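Local coordinates for protein 2-nitrobenzoate nitroreductase (Pseudomonas fluorescens, PDB 4Z85) that reduces the nitro group of 2-nitrobenzoate as an FMN-dependent nitroreductase of the flavoredoxin family, at residues P26-T31 against F87-V92; E94-R99 against D134-W139. All coordinates share one frame; numbering follows the deposited sequence.

Contact 1: P26-T31 against F87-V92; sequences PIALVT and FVVNMV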
ATOM      1  N   PRO A  26       0.786  -2.560  -3.580  1.00 13.32           N
ATOM      2  CA  PRO A  26       0.010  -2.435  -4.817  1.00 15.41           C
ATOM      3  C   PRO A  26       0.678  -1.445  -5.762  1.00 15.45           C
ATOM      4  O   PRO A  26       1.388  -0.542  -5.304  1.00 15.68           O
ATOM      5  CB  PRO A  26      -1.331  -1.877  -4.331  1.00 14.23           C
ATOM      6  CG  PRO A  26      -0.933  -1.031  -3.121  1.00 14.21           C
ATOM      7  CD  PRO A  26       0.202  -1.789  -2.463  1.00 15.08           C
ATOM      8  N   ILE A  27       0.441  -1.615  -7.055  1.00 15.39           N
ATOM      9  CA  ILE A  27       1.112  -0.807  -8.081  1.00 16.46           C
ATOM     10  C   ILE A  27       0.104   0.050  -8.827  1.00 15.98           C
ATOM     11  O   ILE A  27      -0.844  -0.457  -9.426  1.00 17.09           O
ATOM     12  CB  ILE A  27       1.868  -1.688  -9.075  1.00 15.22           C
ATOM     13  CG1 ILE A  27       2.862  -2.584  -8.328  1.00 17.40           C
ATOM     14  CG2 ILE A  27       2.637  -0.819 -10.087  1.00 17.17           C
ATOM     15  CD1 ILE A  27       3.484  -3.670  -9.223  1.00 18.31           C
ATOM     16  N   ALA A  28       0.314   1.357  -8.769  1.00 14.88           N
ATOM     17  CA  ALA A  28      -0.498   2.291  -9.543  1.00 16.79           C
ATOM     18  C   ALA A  28       0.261   2.641 -10.818  1.00 19.35           C
ATOM     19  O   ALA A  28       1.264   3.345 -10.762  1.00 18.15           O
ATOM     20  CB  ALA A  28      -0.802   3.556  -8.731  1.00 19.15           C
ATOM     21  N   LEU A  29      -0.198   2.135 -11.958  1.00 17.76           N
ATOM     22  CA  LEU A  29       0.408   2.527 -13.227  1.00 18.55           C
ATOM     23  C   LEU A  29      -0.385   3.731 -13.723  1.00 17.10           C
ATOM     24  O   LEU A  29      -1.476   3.590 -14.242  1.00 19.31           O
ATOM     25  CB  LEU A  29       0.392   1.360 -14.218  1.00 20.55           C
ATOM     26  CG  LEU A  29       0.928   1.610 -15.628  1.00 24.32           C
ATOM     27  CD1 LEU A  29       2.268   2.326 -15.584  1.00 23.89           C
ATOM     28  CD2 LEU A  29       1.035   0.263 -16.338  1.00 26.07           C
ATOM     29  N   VAL A  30       0.163   4.910 -13.483  1.00 19.86           N
ATOM     30  CA  VAL A  30      -0.538   6.169 -13.720  1.00 18.82           C
ATOM     31  C   VAL A  30      -0.361   6.617 -15.157  1.00 20.80           C
ATOM     32  O   VAL A  30       0.777   6.792 -15.616  1.00 22.56           O
ATOM     33  CB  VAL A  30      -0.033   7.254 -12.759  1.00 20.85           C
ATOM     34  CG1 VAL A  30      -0.715   8.600 -13.027  1.00 22.44           C
ATOM     35  CG2 VAL A  30      -0.275   6.819 -11.305  1.00 19.06           C
ATOM     36  N   THR A  31      -1.480   6.788 -15.858  1.00 22.67           N
ATOM     37  CA  THR A  31      -1.459   7.493 -17.137  1.00 24.74           C
ATOM     38  C   THR A  31      -1.937   8.931 -16.933  1.00 26.73           C
ATOM     39  O   THR A  31      -2.875   9.196 -16.159  1.00 25.27           O
ATOM     40  CB  THR A  31      -2.313   6.793 -18.225  1.00 23.71           C
ATOM     41  OG1 THR A  31      -3.584   6.394 -17.701  1.00 25.03           O
ATOM     42  CG2 THR A  31      -1.583   5.567 -18.772  1.00 24.53           C
ATOM     43  N   PHE A  87      -6.300  12.123 -13.906  1.00 25.99           N
ATOM     44  CA  PHE A  87      -5.379  11.048 -14.294  1.00 25.13           C
ATOM     45  C   PHE A  87      -6.036   9.696 -14.110  1.00 21.39           C
ATOM     46  O   PHE A  87      -7.119   9.593 -13.509  1.00 22.57           O
ATOM     47  CB  PHE A  87      -4.059  11.113 -13.506  1.00 25.69           C
ATOM     48  CG  PHE A  87      -4.218  11.024 -12.008  1.00 22.53           C
ATOM     49  CD1 PHE A  87      -4.582  12.140 -11.268  1.00 21.05           C
ATOM     50  CD2 PHE A  87      -3.954   9.835 -11.336  1.00 22.46           C
ATOM     51  CE1 PHE A  87      -4.709  12.071  -9.888  1.00 20.55           C
ATOM     52  CE2 PHE A  87      -4.071   9.760  -9.957  1.00 19.95           C
ATOM     53  CZ  PHE A  87      -4.453  10.876  -9.229  1.00 20.86           C
ATOM     54  N   VAL A  88      -5.396   8.660 -14.650  1.00 23.46           N
ATOM     55  CA  VAL A  88      -5.929   7.311 -14.494  1.00 21.28           C
ATOM     56  C   VAL A  88      -4.952   6.453 -13.723  1.00 20.88           C
ATOM     57  O   VAL A  88      -3.757   6.455 -14.018  1.00 20.54           O
ATOM     58  CB  VAL A  88      -6.219   6.626 -15.840  1.00 21.81           C
ATOM     59  CG1 VAL A  88      -6.534   5.126 -15.644  1.00 21.25           C
ATOM     60  CG2 VAL A  88      -7.374   7.326 -16.558  1.00 24.72           C
ATOM     61  N   VAL A  89      -5.471   5.740 -12.731  1.00 18.85           N
ATOM     62  CA  VAL A  89      -4.691   4.676 -12.103  1.00 17.91           C
ATOM     63  C   VAL A  89      -5.040   3.342 -12.765  1.00 15.59           C
ATOM     64  O   VAL A  89      -6.145   2.844 -12.644  1.00 19.88           O
ATOM     65  CB  VAL A  89      -4.946   4.599 -10.581  1.00 17.57           C
ATOM     66  CG1 VAL A  89      -4.222   3.386  -9.984  1.00 19.86           C
ATOM     67  CG2 VAL A  89      -4.484   5.881  -9.901  1.00 18.75           C
ATOM     68  N   ASN A  90      -4.084   2.768 -13.475  1.00 18.81           N
ATOM     69  CA  ASN A  90      -4.262   1.467 -14.095  1.00 19.58           C
ATOM     70  C   ASN A  90      -3.685   0.423 -13.179  1.00 17.97           C
ATOM     71  O   ASN A  90      -2.532   0.550 -12.767  1.00 19.16           O
ATOM     72  CB  ASN A  90      -3.558   1.379 -15.451  1.00 20.63           C
ATOM     73  CG  ASN A  90      -4.032   2.432 -16.423  1.00 22.49           C
ATOM     74  OD1 ASN A  90      -5.030   2.232 -17.119  1.00 24.19           O
ATOM     75  ND2 ASN A  90      -3.327   3.557 -16.475  1.00 21.03           N
ATOM     76  N   MET A  91      -4.488  -0.578 -12.864  1.00 18.32           N
ATOM     77  CA  MET A  91      -4.043  -1.679 -12.013  1.00 17.67           C
ATOM     78  C   MET A  91      -3.262  -2.661 -12.875  1.00 22.99           C
ATOM     79  O   MET A  91      -3.386  -2.661 -14.105  1.00 21.23           O
ATOM     80  CB  MET A  91      -5.226  -2.362 -11.326  1.00 20.86           C
ATOM     81  CG  MET A  91      -6.075  -1.411 -10.485  1.00 19.41           C
ATOM     82  SD  MET A  91      -5.070  -0.443  -9.328  1.00 20.02           S
ATOM     83  CE  MET A  91      -6.352   0.522  -8.558  1.00 19.53           C
ATOM     84  N   VAL A  92      -2.457  -3.497 -12.229  1.00 19.29           N
ATOM     85  CA  VAL A  92      -1.429  -4.245 -12.940  1.00 19.90           C
ATOM     86  C   VAL A  92      -1.573  -5.740 -12.716  1.00 19.78           C
ATOM     87  O   VAL A  92      -1.455  -6.205 -11.588  1.00 20.19           O
ATOM     88  CB  VAL A  92      -0.008  -3.811 -12.496  1.00 19.62           C
ATOM     89  CG1 VAL A  92       1.059  -4.642 -13.228  1.00 19.07           C
ATOM     90  CG2 VAL A  92       0.201  -2.303 -12.709  1.00 19.00           C
TER
HETATM   91  O   HOH W   1      -2.215  -2.858  -9.457  1.00 17.99           O

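Contact 2: E94-R99 against D134-W139; sequences ERIAER and DAPIAW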
ATOM      1  N   GLU A  94      -0.877  -9.791 -15.014  1.00 21.75           N
ATOM      2  CA  GLU A  94       0.054 -10.442 -15.925  1.00 23.96           C
ATOM      3  C   GLU A  94       0.085  -9.804 -17.317  1.00 23.89           C
ATOM      4  O   GLU A  94       1.158  -9.651 -17.919  1.00 25.52           O
ATOM      5  CB  GLU A  94      -0.311 -11.925 -16.040  1.00 25.18           C
ATOM      6  CG  GLU A  94       0.728 -12.748 -16.745  1.00 32.02           C
ATOM      7  CD  GLU A  94       0.255 -14.163 -17.019  1.00 37.89           C
ATOM      8  OE1 GLU A  94      -0.512 -14.702 -16.194  1.00 36.20           O
ATOM      9  OE2 GLU A  94       0.645 -14.731 -18.067  1.00 40.71           O
ATOM     10  N   ARG A  95      -1.087  -9.418 -17.809  1.00 24.95           N
ATOM     11  CA  ARG A  95      -1.223  -8.915 -19.179  1.00 26.87           C
ATOM     12  C   ARG A  95      -0.413  -7.645 -19.448  1.00 30.41           C
ATOM     13  O   ARG A  95       0.004  -7.395 -20.586  1.00 28.03           O
ATOM     14  CB  ARG A  95      -2.696  -8.660 -19.495  1.00 29.09           C
ATOM     15  CG  ARG A  95      -2.977  -8.265 -20.938  1.00 36.46           C
ATOM     16  CD  ARG A  95      -4.470  -8.194 -21.211  1.00 36.47           C
ATOM     17  NE  ARG A  95      -5.095  -9.513 -21.186  1.00 44.54           N
ATOM     18  CZ  ARG A  95      -5.863  -9.959 -20.199  1.00 42.84           C
ATOM     19  NH1 ARG A  95      -6.108  -9.188 -19.151  1.00 45.13           N
ATOM     20  NH2 ARG A  95      -6.387 -11.176 -20.256  1.00 46.78           N
ATOM     21  N   ILE A  96      -0.192  -6.833 -18.419  1.00 22.55           N
ATOM     22  CA  ILE A  96       0.559  -5.604 -18.624  1.00 23.93           C
ATOM     23  C   ILE A  96       1.802  -5.462 -17.756  1.00 24.32           C
ATOM     24  O   ILE A  96       2.433  -4.421 -17.779  1.00 22.94           O
ATOM     25  CB  ILE A  96      -0.327  -4.364 -18.406  1.00 27.40           C
ATOM     26  CG1 ILE A  96      -0.809  -4.273 -16.953  1.00 21.69           C
ATOM     27  CG2 ILE A  96      -1.519  -4.392 -19.358  1.00 26.69           C
ATOM     28  CD1 ILE A  96      -1.435  -2.915 -16.625  1.00 24.45           C
ATOM     29  N   ALA A  97       2.175  -6.509 -17.026  1.00 22.53           N
ATOM     30  CA  ALA A  97       3.281  -6.401 -16.072  1.00 23.68           C
ATOM     31  C   ALA A  97       4.616  -5.996 -16.712  1.00 23.26           C
ATOM     32  O   ALA A  97       5.325  -5.108 -16.210  1.00 21.08           O
ATOM     33  CB  ALA A  97       3.442  -7.723 -15.325  1.00 21.41           C
ATOM     34  N   GLU A  98       4.985  -6.661 -17.807  1.00 23.73           N
ATOM     35  CA  GLU A  98       6.280  -6.350 -18.419  1.00 21.89           C
ATOM     36  C   GLU A  98       6.362  -4.898 -18.909  1.00 20.42           C
ATOM     37  O   GLU A  98       7.339  -4.192 -18.641  1.00 22.74           O
ATOM     38  CB  GLU A  98       6.574  -7.298 -19.588  1.00 27.22           C
ATOM     39  CG  GLU A  98       7.912  -7.008 -20.244  1.00 28.59           C
ATOM     40  CD  GLU A  98       9.079  -7.212 -19.294  1.00 28.82           C
ATOM     41  OE1 GLU A  98       9.908  -6.294 -19.150  1.00 27.66           O
ATOM     42  OE2 GLU A  98       9.162  -8.302 -18.689  1.00 34.82           O
ATOM     43  N   ARG A  99       5.329  -4.462 -19.622  1.00 24.05           N
ATOM     44  CA  ARG A  99       5.304  -3.104 -20.131  1.00 23.63           C
ATOM     45  C   ARG A  99       5.255  -2.107 -18.977  1.00 23.61           C
ATOM     46  O   ARG A  99       5.877  -1.048 -19.030  1.00 22.92           O
ATOM     47  CB  ARG A  99       4.122  -2.918 -21.079  1.00 24.79           C
ATOM     48  CG  ARG A  99       4.303  -3.649 -22.405  1.00 29.76           C
ATOM     49  CD  ARG A  99       3.043  -3.581 -23.252  1.00 29.94           C
ATOM     50  NE  ARG A  99       1.998  -4.472 -22.764  1.00 27.88           N
ATOM     51  CZ  ARG A  99       0.757  -4.494 -23.233  1.00 28.18           C
ATOM     52  NH1 ARG A  99       0.400  -3.665 -24.219  1.00 30.32           N
ATOM     53  NH2 ARG A  99      -0.133  -5.332 -22.717  1.00 27.00           N
ATOM     54  N   ASP A 134      -5.081  -2.632 -22.211  1.00 28.25           N
ATOM     55  CA  ASP A 134      -4.993  -3.977 -21.652  1.00 27.91           C
ATOM     56  C   ASP A 134      -5.150  -4.047 -20.114  1.00 31.78           C
ATOM     57  O   ASP A 134      -5.006  -5.125 -19.534  1.00 29.02           O
ATOM     58  CB  ASP A 134      -3.657  -4.621 -22.041  1.00 29.42           C
ATOM     59  CG  ASP A 134      -3.644  -5.168 -23.457  1.00 35.05           C
ATOM     60  OD1 ASP A 134      -4.722  -5.261 -24.083  1.00 37.13           O
ATOM     61  OD2 ASP A 134      -2.542  -5.516 -23.932  1.00 33.37           O
ATOM     62  N   ALA A 135      -5.440  -2.924 -19.454  1.00 31.12           N
ATOM     63  CA  ALA A 135      -5.512  -2.917 -17.984  1.00 26.93           C
ATOM     64  C   ALA A 135      -6.691  -3.729 -17.470  1.00 25.63           C
ATOM     65  O   ALA A 135      -7.780  -3.661 -18.028  1.00 27.08           O
ATOM     66  CB  ALA A 135      -5.595  -1.486 -17.450  1.00 26.36           C
ATOM     67  N   PRO A 136      -6.479  -4.502 -16.390  1.00 23.20           N
ATOM     68  CA  PRO A 136      -7.568  -5.307 -15.819  1.00 25.70           C
ATOM     69  C   PRO A 136      -8.655  -4.440 -15.197  1.00 24.90           C
ATOM     70  O   PRO A 136      -9.847  -4.709 -15.330  1.00 24.92           O
ATOM     71  CB  PRO A 136      -6.864  -6.157 -14.758  1.00 22.72           C
ATOM     72  CG  PRO A 136      -5.604  -5.382 -14.415  1.00 19.90           C
ATOM     73  CD  PRO A 136      -5.198  -4.704 -15.684  1.00 26.98           C
ATOM     74  N   ILE A 137      -8.211  -3.406 -14.493  1.00 23.05           N
ATOM     75  CA  ILE A 137      -9.076  -2.474 -13.783  1.00 23.43           C
ATOM     76  C   ILE A 137      -8.404  -1.123 -13.886  1.00 21.52           C
ATOM     77  O   ILE A 137      -7.179  -1.043 -13.876  1.00 21.81           O
ATOM     78  CB  ILE A 137      -9.277  -2.861 -12.290  1.00 21.51           C
ATOM     79  CG1 ILE A 137      -9.862  -4.275 -12.142  1.00 22.11           C
ATOM     80  CG2 ILE A 137     -10.175  -1.854 -11.590  1.00 20.02           C
ATOM     81  CD1 ILE A 137     -10.012  -4.721 -10.696  1.00 22.17           C
ATOM     82  N   ALA A 138      -9.193  -0.056 -14.002  1.00 22.34           N
ATOM     83  CA  ALA A 138      -8.643   1.294 -13.997  1.00 21.68           C
ATOM     84  C   ALA A 138      -9.527   2.224 -13.191  1.00 22.51           C
ATOM     85  O   ALA A 138     -10.741   2.104 -13.198  1.00 24.50           O
ATOM     86  CB  ALA A 138      -8.476   1.816 -15.425  1.00 23.15           C
ATOM     87  N   TRP A 139      -8.914   3.131 -12.447  1.00 20.94           N
ATOM     88  CA  TRP A 139      -9.634   4.177 -11.743  1.00 21.30           C
ATOM     89  C   TRP A 139      -9.527   5.466 -12.550  1.00 21.32           C
ATOM     90  O   TRP A 139      -8.427   5.920 -12.867  1.00 20.63           O
ATOM     91  CB  TRP A 139      -9.055   4.415 -10.342  1.00 19.13           C
ATOM     92  CG  TRP A 139      -9.202   3.313  -9.349  1.00 19.72           C
ATOM     93  CD1 TRP A 139      -9.948   2.171  -9.467  1.00 20.78           C
ATOM     94  CD2 TRP A 139      -8.580   3.256  -8.060  1.00 17.96           C
ATOM     95  NE1 TRP A 139      -9.833   1.415  -8.321  1.00 21.75           N
ATOM     96  CE2 TRP A 139      -9.004   2.065  -7.442  1.00 19.59           C
ATOM     97  CE3 TRP A 139      -7.698   4.105  -7.368  1.00 18.95           C
ATOM     98  CZ2 TRP A 139      -8.567   1.688  -6.169  1.00 17.75           C
ATOM     99  CZ3 TRP A 139      -7.273   3.734  -6.113  1.00 16.06           C
ATOM    100  CH2 TRP A 139      -7.704   2.539  -5.521  1.00 17.07           C
TER
HETATM  101  O   HOH W   2      -2.593  -2.071 -24.026  1.00 25.33           O

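Contact 1: P26-T31 against F87-V92
Ala28 and Val89 meet by methyls, Ala28 CB lying 3.6 Å from Val89 CG1; with chi1 at 174°, anti to the backbone N, Val89 CG1 is carried to the Ala28 methyl. Toward one end Val30 CG1 approaches Phe87 CD2 obliquely, and toward the other Ile27 CG2 rests against Val92 CG2, 3.9 Å away, a methyl that also touches Leu29 CB. The backbones form an antiparallel ladder: Leu29 with Asn90 and Thr31 with Val88 are hydrogen-bonded pairs, Val30 with Val89 a non-hydrogen-bonded pair between them. Beyond the last pair a water continues the ladder, donating to Ile27 O and accepting from Val92 N. The polar edge belongs to Asn90. Its carboxamide nitrogen ND2 gives one bond to Leu29 O (2.9 Å) and one to Thr31 OG1 (3.1 Å), both partners near the amide plane. Leu29 O is thus gripped twice by one residue, Asn90 N (2.8 Å) and ND2 arriving from opposite faces of the carbonyl plane. Asn90 OD1 is taken by Ile132 N, and Thr31 OG1 also bonds Pro130 O, which ties strand 131-132 and the loop before it to this edge. An alanine in place of Asn90 would probably leave Leu29 O with a single donor from this strand, strip Thr31 OG1 and Ile132 N of their carboxamide partners, and open a gap beside the ladder. Strands 28-33 and 86-90 are the two end strands of the six-stranded order, which their pairing closes into the barrel of the flavin reductase-like domain. Hydrogen bonds from the Asn90 carboxamide, as well as those of the backbone, stitch this buried seam.

Contact 2: E94-R99 against D134-W139
Arg99 NH2 bonds Asp134 OD2 at 2.7 Å in a nearly straight salt bridge, 169° at the hydrogen. The carboxylate oxygen uses its anti lone pair and lies close to the guanidinium plane, while the two flat groups are turned 69° apart, and only NH2 bonds the carboxylate; Arg99 NH1 stays 3.5 Å from Asp134 OD2. The same NH2 donates to Arg95 O, 3.0 Å away and again in the guanidinium plane. Holding both acceptors, with NH1 bonded to Gly118 O, fixes the rotation of the guanidinium; a bend at chi3 (-75°) turns NE out of line with the extended chain before it. One atom back from the carboxylate, Asp134 CB packs against Ile96 CG2 at 3.4 Å, the two side chains sliding past each other in opposite directions. Ile96 CD1 makes looser contacts with Pro136 CD (4.3 Å) and Ala135 CB. Arg95 contributes its aliphatic part: CD lies 3.5 Å from Asp134 O and 3.8 Å from Asp134 CB, whereas its NE remains 5.2 Å from Asp134 OD1, so no ion pair forms there. The contact joins the first turns of helix 94-103 to the loop entering strand 137-150. Ile96 and Arg99 also both touch Phe119, in a loop, and Pro136 pairs by backbone with Arg166, just past strand 153-165.

Contact 1 is wholly buried near the centre of the chain, whereas contact 2 lies farther out and is only partly buried. Strand 86-90 and helix 94-103 follow each other in sequence, and strand 86-90 neighbours strand 137-150 in the barrel, so the two contacts meet: Val89 O with Trp139 N and Met91 N with Ile137 O are probable hydrogen bonds, and Met91 O packs against Ile96 CD1. Their chemistry follows their place. The barrel seam of contact 1 relies on backbone bonds, a neutral carboxamide and small apolar groups; the helix-to-loop contact 2 relies on one salt bridge over a small apolar patch. Both also touch the second subunit.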